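Local coordinates for putative secreted protein (Streptomyces sp. SirexAA-E, PDB 4PEY), which hydrolyses laminarin and laminarioligosaccharides as a secreted exo-beta-1,3-glucanase of glycoside hydrolase family 55, yielding glucose and laminaribiose, at residues A[75-80]-A[113-118]; A[82-87]-A[134-139]; A[177-182]-A[219-224]. The protein carries 1 engineered substitution. All coordinates share one frame; numbering follows the deposited sequence.

Contact 1: residues A[75-80]-A[113-118]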
loop_
_atom_site.group_PDB
_atom_site.type_symbol
_atom_site.label_atom_id
_atom_site.label_comp_id
_atom_site.label_asym_id
_atom_site.label_seq_id
_atom_site.Cartn_x
_atom_site.Cartn_y
_atom_site.Cartn_z
ATOM N N THR A 75 3.752 13.435 2.749
ATOM C CA THR A 75 3.093 14.089 3.861
ATOM C C THR A 75 2.066 13.126 4.449
ATOM O O THR A 75 1.201 12.635 3.727
ATOM C CB THR A 75 2.408 15.403 3.415
ATOM O OG1 THR A 75 3.388 16.277 2.833
ATOM C CG2 THR A 75 1.780 16.098 4.590
ATOM N N SER A 76 2.184 12.834 5.745
ATOM C CA SER A 76 1.143 12.103 6.456
ATOM C C SER A 76 0.351 13.085 7.302
ATOM O O SER A 76 0.902 14.071 7.803
ATOM C CB SER A 76 1.727 10.999 7.348
ATOM O OG SER A 76 2.607 11.529 8.326
ATOM N N ILE A 77 -0.943 12.826 7.460
ATOM C CA ILE A 77 -1.743 13.633 8.377
ATOM C C ILE A 77 -2.582 12.695 9.225
ATOM O O ILE A 77 -3.109 11.699 8.730
ATOM C CB ILE A 77 -2.626 14.672 7.627
ATOM C CG1 ILE A 77 -3.338 15.592 8.622
ATOM C CG2 ILE A 77 -3.614 13.995 6.678
ATOM C CD1 ILE A 77 -3.930 16.826 7.969
ATOM N N ALA A 78 -2.663 12.981 10.516
ATOM C CA ALA A 78 -3.400 12.106 11.416
ATOM C C ALA A 78 -3.855 12.814 12.679
ATOM O O ALA A 78 -3.271 13.820 13.097
ATOM C CB ALA A 78 -2.545 10.886 11.791
ATOM N N GLY A 79 -4.900 12.261 13.282
ATOM C CA GLY A 79 -5.333 12.670 14.607
ATOM C C GLY A 79 -4.663 11.830 15.683
ATOM O O GLY A 79 -4.152 10.736 15.418
ATOM N N LEU A 80 -4.684 12.349 16.905
ATOM C CA LEU A 80 -3.997 11.723 18.028
ATOM C C LEU A 80 -4.966 11.272 19.124
ATOM O O LEU A 80 -4.570 11.074 20.267
ATOM C CB LEU A 80 -2.956 12.688 18.607
ATOM C CG LEU A 80 -1.733 12.990 17.735
ATOM C CD1 LEU A 80 -0.965 14.209 18.270
ATOM C CD2 LEU A 80 -0.815 11.765 17.641
ATOM N N GLU A 113 -5.073 9.392 8.444
ATOM C CA GLU A 113 -5.505 8.414 9.439
ATOM C C GLU A 113 -6.129 9.051 10.684
ATOM O O GLU A 113 -5.677 10.088 11.159
ATOM C CB GLU A 113 -4.311 7.529 9.843
ATOM C CG GLU A 113 -4.625 6.398 10.820
ATOM C CD GLU A 113 -3.472 5.416 10.966
ATOM O OE1 GLU A 113 -2.291 5.841 10.882
ATOM O OE2 GLU A 113 -3.740 4.209 11.159
ATOM N N ASN A 114 -7.174 8.418 11.207
ATOM C CA ASN A 114 -7.651 8.707 12.568
ATOM C C ASN A 114 -8.169 10.134 12.756
ATOM O O ASN A 114 -7.884 10.795 13.763
ATOM C CB ASN A 114 -6.532 8.405 13.584
ATOM C CG ASN A 114 -7.058 8.236 15.006
ATOM O OD1 ASN A 114 -8.191 7.798 15.211
ATOM N ND2 ASN A 114 -6.230 8.579 15.995
ATOM N N LEU A 115 -8.954 10.584 11.782
ATOM C CA LEU A 115 -9.605 11.891 11.824
ATOM C C LEU A 115 -11.074 11.769 11.462
ATOM O O LEU A 115 -11.455 10.897 10.670
ATOM C CB LEU A 115 -8.942 12.874 10.851
ATOM C CG LEU A 115 -7.502 13.305 11.113
ATOM C CD1 LEU A 115 -6.896 13.885 9.854
ATOM C CD2 LEU A 115 -7.462 14.324 12.238
ATOM N N ALA A 116 -11.890 12.663 12.016
ATOM C CA ALA A 116 -13.257 12.851 11.534
ATOM C C ALA A 116 -13.310 14.133 10.700
ATOM O O ALA A 116 -12.735 15.158 11.092
ATOM C CB ALA A 116 -14.249 12.913 12.691
ATOM N N LEU A 117 -13.963 14.064 9.542
ATOM C CA LEU A 117 -14.026 15.200 8.620
ATOM C C LEU A 117 -15.463 15.649 8.390
ATOM O O LEU A 117 -16.352 14.828 8.136
ATOM C CB LEU A 117 -13.394 14.850 7.272
ATOM C CG LEU A 117 -11.985 14.271 7.298
ATOM C CD1 LEU A 117 -11.543 13.972 5.874
ATOM C CD2 LEU A 117 -11.005 15.220 7.977
ATOM N N ASN A 118 -15.669 16.958 8.487
ATOM C CA ASN A 118 -16.937 17.608 8.170
ATOM C C ASN A 118 -16.683 18.527 6.969
ATOM O O ASN A 118 -16.457 19.727 7.144
ATOM C CB ASN A 118 -17.452 18.392 9.390
ATOM C CG ASN A 118 -18.828 19.002 9.172
ATOM O OD1 ASN A 118 -19.617 18.528 8.351
ATOM N ND2 ASN A 118 -19.128 20.055 9.930
#

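Contact 2: residues A[82-87]-A[134-139]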
loop_
_atom_site.group_PDB
_atom_site.type_symbol
_atom_site.label_atom_id
_atom_site.label_comp_id
_atom_site.label_asym_id
_atom_site.label_seq_id
_atom_site.Cartn_x
_atom_site.Cartn_y
_atom_site.Cartn_z
ATOM N N LEU A 82 -7.789 8.386 20.640
ATOM C CA LEU A 82 -7.935 6.943 20.625
ATOM C C LEU A 82 -8.927 6.553 19.534
ATOM O O LEU A 82 -8.812 5.492 18.919
ATOM C CB LEU A 82 -8.395 6.433 21.991
ATOM C CG LEU A 82 -8.487 4.918 22.149
ATOM C CD1 LEU A 82 -7.136 4.251 21.899
ATOM C CD2 LEU A 82 -9.008 4.588 23.531
ATOM N N ASN A 83 -9.892 7.437 19.290
ATOM C CA ASN A 83 -10.927 7.215 18.290
ATOM C C ASN A 83 -10.956 8.353 17.263
ATOM O O ASN A 83 -10.579 9.486 17.575
ATOM C CB ASN A 83 -12.287 7.064 18.982
ATOM C CG ASN A 83 -12.390 5.779 19.789
ATOM O OD1 ASN A 83 -12.494 5.802 21.020
ATOM N ND2 ASN A 83 -12.356 4.647 19.096
ATOM N N PRO A 84 -11.393 8.059 16.027
ATOM C CA PRO A 84 -11.348 9.091 14.978
ATOM C C PRO A 84 -12.148 10.358 15.322
ATOM O O PRO A 84 -11.692 11.465 15.037
ATOM C CB PRO A 84 -11.954 8.379 13.758
ATOM C CG PRO A 84 -11.785 6.924 14.034
ATOM C CD PRO A 84 -11.865 6.758 15.516
ATOM N N ASP A 85 -13.316 10.208 15.936
ATOM C CA ASP A 85 -14.147 11.375 16.226
ATOM C C ASP A 85 -13.574 12.230 17.362
ATOM O O ASP A 85 -14.096 13.302 17.647
ATOM C CB ASP A 85 -15.583 10.947 16.547
ATOM C CG ASP A 85 -16.315 10.422 15.320
ATOM O OD1 ASP A 85 -16.542 11.214 14.376
ATOM O OD2 ASP A 85 -16.649 9.220 15.288
ATOM N N ASP A 86 -12.492 11.770 17.992
ATOM C CA ASP A 86 -11.814 12.583 19.002
ATOM C C ASP A 86 -11.106 13.776 18.370
ATOM O O ASP A 86 -10.830 14.766 19.046
ATOM C CB ASP A 86 -10.794 11.759 19.789
ATOM C CG ASP A 86 -11.435 10.671 20.619
ATOM O OD1 ASP A 86 -12.649 10.757 20.899
ATOM O OD2 ASP A 86 -10.711 9.733 21.008
ATOM N N THR A 87 -10.810 13.674 17.076
ATOM C CA THR A 87 -10.110 14.742 16.367
ATOM C C THR A 87 -10.902 15.095 15.121
ATOM O O THR A 87 -10.844 14.379 14.122
ATOM C CB THR A 87 -8.667 14.333 15.975
ATOM O OG1 THR A 87 -8.026 13.722 17.103
ATOM C CG2 THR A 87 -7.861 15.552 15.560
ATOM N N PHE A 134 -5.917 5.580 3.333
ATOM C CA PHE A 134 -6.974 6.328 3.997
ATOM C C PHE A 134 -7.532 5.355 5.046
ATOM O O PHE A 134 -8.307 4.451 4.709
ATOM C CB PHE A 134 -8.012 6.750 2.946
ATOM C CG PHE A 134 -8.998 7.815 3.377
ATOM C CD1 PHE A 134 -8.704 9.162 3.214
ATOM C CD2 PHE A 134 -10.266 7.465 3.833
ATOM C CE1 PHE A 134 -9.627 10.153 3.554
ATOM C CE2 PHE A 134 -11.199 8.450 4.165
ATOM C CZ PHE A 134 -10.869 9.794 4.033
ATOM N N ARG A 135 -7.089 5.501 6.297
ATOM C CA ARG A 135 -7.399 4.541 7.370
ATOM C C ARG A 135 -8.074 5.171 8.577
ATOM O O ARG A 135 -7.722 6.275 8.971
ATOM C CB ARG A 135 -6.126 3.861 7.884
ATOM C CG ARG A 135 -5.406 2.943 6.917
ATOM C CD ARG A 135 -4.136 2.396 7.576
ATOM N NE ARG A 135 -3.344 1.555 6.676
ATOM C CZ ARG A 135 -3.516 0.249 6.497
ATOM N NH1 ARG A 135 -4.474 -0.404 7.156
ATOM N NH2 ARG A 135 -2.732 -0.403 5.639
ATOM N N ARG A 136 -9.013 4.452 9.184
ATOM C CA ARG A 136 -9.603 4.877 10.458
ATOM C C ARG A 136 -10.123 6.312 10.356
ATOM O O ARG A 136 -9.920 7.129 11.252
ATOM C CB ARG A 136 -8.575 4.743 11.600
ATOM C CG ARG A 136 -9.164 4.604 13.002
ATOM C CD ARG A 136 -8.053 4.590 14.066
ATOM N NE ARG A 136 -8.568 4.462 15.430
ATOM C CZ ARG A 136 -8.839 3.302 16.016
ATOM N NH1 ARG A 136 -9.301 3.274 17.261
ATOM N NH2 ARG A 136 -8.648 2.169 15.357
ATOM N N MET A 137 -10.803 6.605 9.251
ATOM C CA MET A 137 -11.365 7.929 9.013
ATOM C C MET A 137 -12.874 7.911 9.198
ATOM O O MET A 137 -13.534 6.922 8.865
ATOM C CB MET A 137 -11.031 8.408 7.590
ATOM C CG MET A 137 -9.536 8.529 7.314
ATOM S SD MET A 137 -8.726 9.890 8.190
ATOM C CE MET A 137 -9.405 11.318 7.343
ATOM N N HIS A 138 -13.427 9.019 9.689
ATOM C CA HIS A 138 -14.873 9.198 9.699
ATOM C C HIS A 138 -15.231 10.407 8.855
ATOM O O HIS A 138 -14.998 11.539 9.273
ATOM C CB HIS A 138 -15.429 9.385 11.116
ATOM C CG HIS A 138 -16.925 9.470 11.154
ATOM N ND1 HIS A 138 -17.617 10.055 12.196
ATOM C CD2 HIS A 138 -17.860 9.066 10.261
ATOM C CE1 HIS A 138 -18.916 9.984 11.951
ATOM N NE2 HIS A 138 -19.089 9.398 10.777
ATOM N N VAL A 139 -15.800 10.176 7.673
ATOM C CA VAL A 139 -16.207 11.295 6.826
ATOM C C VAL A 139 -17.697 11.540 7.012
ATOM O O VAL A 139 -18.527 10.684 6.676
ATOM C CB VAL A 139 -15.898 11.049 5.335
ATOM C CG1 VAL A 139 -16.264 12.285 4.521
ATOM C CG2 VAL A 139 -14.419 10.709 5.147
#

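Contact 3: residues A[177-182]-A[219-224]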
loop_
_atom_site.group_PDB
_atom_site.type_symbol
_atom_site.label_atom_id
_atom_site.label_comp_id
_atom_site.label_asym_id
_atom_site.label_seq_id
_atom_site.Cartn_x
_atom_site.Cartn_y
_atom_site.Cartn_z
ATOM N N THR A 177 -11.501 -1.498 -0.773
ATOM C CA THR A 177 -12.034 -1.025 0.497
ATOM C C THR A 177 -12.202 -2.233 1.404
ATOM O O THR A 177 -12.795 -3.236 0.977
ATOM C CB THR A 177 -13.408 -0.320 0.320
ATOM O OG1 THR A 177 -13.318 0.681 -0.701
ATOM C CG2 THR A 177 -13.897 0.310 1.633
ATOM N N ARG A 178 -11.694 -2.174 2.636
ATOM C CA ARG A 178 -11.994 -3.262 3.573
ATOM C C ARG A 178 -12.437 -2.787 4.945
ATOM O O ARG A 178 -12.052 -1.711 5.414
ATOM C CB ARG A 178 -10.813 -4.228 3.734
ATOM C CG ARG A 178 -9.650 -3.727 4.530
ATOM C CD ARG A 178 -8.777 -4.880 5.117
ATOM N NE ARG A 178 -7.699 -4.278 5.894
ATOM C CZ ARG A 178 -7.848 -3.769 7.118
ATOM N NH1 ARG A 178 -9.019 -3.848 7.746
ATOM N NH2 ARG A 178 -6.823 -3.178 7.716
ATOM N N ASP A 179 -13.300 -3.603 5.547
ATOM C CA ASP A 179 -13.667 -3.499 6.957
ATOM C C ASP A 179 -14.079 -2.076 7.305
ATOM O O ASP A 179 -13.476 -1.413 8.146
ATOM C CB ASP A 179 -12.507 -4.004 7.815
ATOM C CG ASP A 179 -12.130 -5.432 7.464
ATOM O OD1 ASP A 179 -12.997 -6.137 6.902
ATOM O OD2 ASP A 179 -10.986 -5.851 7.724
ATOM N N SER A 180 -15.119 -1.630 6.611
ATOM C CA SER A 180 -15.548 -0.239 6.619
ATOM C C SER A 180 -17.065 -0.163 6.534
ATOM O O SER A 180 -17.748 -1.185 6.441
ATOM C CB SER A 180 -14.922 0.526 5.438
ATOM O OG SER A 180 -13.516 0.694 5.580
ATOM N N SER A 181 -17.577 1.059 6.559
ATOM C CA SER A 181 -18.991 1.334 6.369
ATOM C C SER A 181 -19.129 2.485 5.381
ATOM O O SER A 181 -18.465 3.506 5.535
ATOM C CB SER A 181 -19.650 1.686 7.707
ATOM O OG SER A 181 -20.966 2.176 7.529
ATOM N N VAL A 182 -19.959 2.318 4.355
ATOM C CA VAL A 182 -20.227 3.416 3.420
ATOM C C VAL A 182 -21.735 3.635 3.270
ATOM O O VAL A 182 -22.520 2.675 3.308
ATOM C CB VAL A 182 -19.592 3.168 2.015
ATOM C CG1 VAL A 182 -18.083 3.011 2.135
ATOM C CG2 VAL A 182 -20.227 1.965 1.307
ATOM N N SER A 219 -7.889 -9.703 9.527
ATOM C CA SER A 219 -7.304 -8.378 9.415
ATOM C C SER A 219 -6.874 -7.913 10.793
ATOM O O SER A 219 -7.378 -8.386 11.820
ATOM C CB SER A 219 -8.270 -7.372 8.773
ATOM O OG SER A 219 -9.444 -7.194 9.547
ATOM N N ARG A 220 -5.904 -7.016 10.815
ATOM C CA ARG A 220 -5.441 -6.449 12.069
ATOM C C ARG A 220 -5.106 -5.002 11.795
ATOM O O ARG A 220 -4.226 -4.725 10.993
ATOM C CB ARG A 220 -4.228 -7.202 12.605
ATOM C CG ARG A 220 -3.771 -6.714 13.976
ATOM C CD ARG A 220 -2.666 -7.614 14.519
ATOM N NE ARG A 220 -1.479 -7.595 13.663
ATOM C CZ ARG A 220 -0.563 -8.566 13.628
ATOM N NH1 ARG A 220 -0.692 -9.642 14.402
ATOM N NH2 ARG A 220 0.485 -8.466 12.815
ATOM N N GLU A 221 -5.821 -4.076 12.425
ATOM C CA GLU A 221 -5.644 -2.683 12.048
ATOM C C GLU A 221 -4.231 -2.190 12.364
ATOM O O GLU A 221 -3.580 -2.626 13.330
ATOM C CB GLU A 221 -6.695 -1.790 12.711
ATOM C CG GLU A 221 -8.138 -2.188 12.392
ATOM C CD GLU A 221 -8.423 -2.354 10.891
ATOM O OE1 GLU A 221 -7.788 -1.676 10.052
ATOM O OE2 GLU A 221 -9.306 -3.176 10.553
ATOM N N LYS A 222 -3.754 -1.295 11.508
ATOM C CA LYS A 222 -2.406 -0.747 11.625
ATOM C C LYS A 222 -2.208 0.013 12.936
ATOM O O LYS A 222 -3.070 0.797 13.335
ATOM C CB LYS A 222 -2.127 0.175 10.439
ATOM C CG LYS A 222 -0.694 0.644 10.356
ATOM C CD LYS A 222 -0.517 1.677 9.249
ATOM C CE LYS A 222 -1.138 3.007 9.640
ATOM N NZ LYS A 222 -0.448 3.713 10.784
ATOM N N PRO A 223 -1.074 -0.223 13.623
ATOM C CA PRO A 223 -0.791 0.571 14.823
ATOM C C PRO A 223 -0.670 2.059 14.501
ATOM O O PRO A 223 -0.280 2.422 13.381
ATOM C CB PRO A 223 0.549 0.004 15.316
ATOM C CG PRO A 223 0.571 -1.413 14.783
ATOM C CD PRO A 223 -0.092 -1.307 13.430
ATOM N N PHE A 224 -1.002 2.910 15.460
ATOM C CA PHE A 224 -0.907 4.352 15.239
ATOM C C PHE A 224 -0.555 5.089 16.528
ATOM O O PHE A 224 -0.885 4.649 17.643
ATOM C CB PHE A 224 -2.216 4.905 14.648
ATOM C CG PHE A 224 -3.423 4.650 15.510
ATOM C CD1 PHE A 224 -3.849 5.600 16.433
ATOM C CD2 PHE A 224 -4.126 3.456 15.410
ATOM C CE1 PHE A 224 -4.959 5.368 17.239
ATOM C CE2 PHE A 224 -5.234 3.211 16.222
ATOM C CZ PHE A 224 -5.649 4.169 17.136
#

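Contact 1: residues A[75-80]-A[113-118]
The carbonyl oxygen of E113 is met twice by the strand 75-79. G79 N donates a hydrogen bond to E113 O over 3.1 Å, and A78 makes a bent CA-H...O contact with the same oxygen, A78 CA also lying 3.1 Å from E113 O. On the other side of A78, E113 N donates to I77 O at 3.0 Å. These bonds make A78 and E113 a parallel bridge, with both side chains on one face and their CB atoms 4.3 Å apart. Such rungs join successive coils of the parallel beta-helix that forms each half of a family 55 enzyme.

At N114 the chain enters the left-handed region (phi 64°) and turns a corner toward strand 116-118. With chi1 at -161°, CG of N114 lies anti to the backbone N and on the side of G79. N114 ND2 donates to G79 O at 3.1 Å, coming from well above the carbonyl plane. The same ND2 has its stronger partner in G81 O, and OD1 has a weak bond from R136 NE. G79 carries no side chain, and N114 O comes within 3.3 Å of G79 CA.

L115 closes the apolar side. Its CD2 packs against the backbone of G79, 3.5 Å from G79 N, while its CD1 touches CG1 of I77, the two side chains crossing at about a right angle. I77 also packs against V93 and F59. The acid of E113 turns to K222.

Backbone bonds thus hold the two coils in register, while N114 ND2, shared between G79 O and G81 O, extends the hold past the strand end to the loop that follows.

Contact 2: residues A[82-87]-A[134-139]
A nearly straight bond joins H138 to D85: the N-H of H138 ND1 aims at D85 OD1 at 178°, with 2.7 Å between the two atoms. The oxygen lies in the plane of the imidazole and accepts the N-H on its syn lone pair, yet the carboxylate stands almost perpendicular to the ring. H138 CG is anti to the backbone N (chi1 -176°), a torsion that sets CG on the side of the loop. NE2 at the ring's far side bonds to D164, and two acids around one imidazole would probably favour its doubly protonated form. An alanine in place of H138 would probably leave the D85 and D164 carboxylates without the mate that links them.

The loop 82-87 joins one strand of the N-terminal beta-helix to the next, and its short 3-10 turn at 84-86 faces the corner between strands 134-135 and 138-144 of a later coil. R136 sits at this corner with a left-handed backbone. P84 packs there, its CG 3.4 Å from R136 O and 3.6 Å from R136 CG, the ring and the arginine chain crossing at about a right angle. From CG to NE that chain is extended, and R136 NH1 donates to L82 O at 2.8 Å, nearly along the C=O axis, though a second modelled conformer of R136 makes this bond less certain.

Within the loop, D86 N bonds to N83 O, and D86 OD2 accepts from N83 N at 3.0 Å from above the carboxylate plane. W248 packs on both N83 and P84.

Contact 3: residues A[177-182]-A[219-224]
A corner of the parallel beta-helix, where D179 takes a left-handed backbone between strands 174-178 and 180-182, is joined to the end of strand 210-220 by a buried salt-bridge network. R178 and E221 meet tip to tip in a two-nitrogen, end-on grip: R178 NH1 reaches E221 OE2 at 2.9 Å, and R178 NH2 reaches E221 OE1 at 2.9 Å. The guanidinium and carboxylate planes are 37° apart. A bend at chi2 (-51°) sets CD of E221 where it faces the tip of the extended arginine.

D179 OD2 accepts from two donors on opposite faces of its carboxylate, R178 NH1 at 2.8 Å and S219 OG at 2.7 Å. S219 CB lies over one face of the guanidinium, 3.7 Å from R178 NH1 and offset toward the rim. D179 OD1 bonds to T216.

NH1 thus serves two acids whose oxygens, D179 OD2 and E221 OE2, stand only 4.2 Å apart. The arginine probably offsets much of their repulsion, aided by R240, which also binds E221 OE2, while D397 holds R178 NH2 and would partly balance the added positive charge.

Overall arrangement
Contacts 1 and 2 lie side by side, centres about 6 Å apart, and share neighbouring coils: H138 N lies 2.9 Å from L115 O and L117 N lies 2.7 Å from H138 O, probable hydrogen bonds between strands 116-118 and 138-144. Contact 3 lies further along the chain, its centre about 11 Å from that of contact 2 and about 14 Å from that of contact 1. Segment 219-224 reaches back to both, through the K222-E113 salt bridge (NZ to OE1 2.8 Å) and through F224 CZ, 3.4 Å from R136 NE. All three lie away from the known substrate-binding residues, although the I77 side chain is about 13 Å from a bound glucose unit.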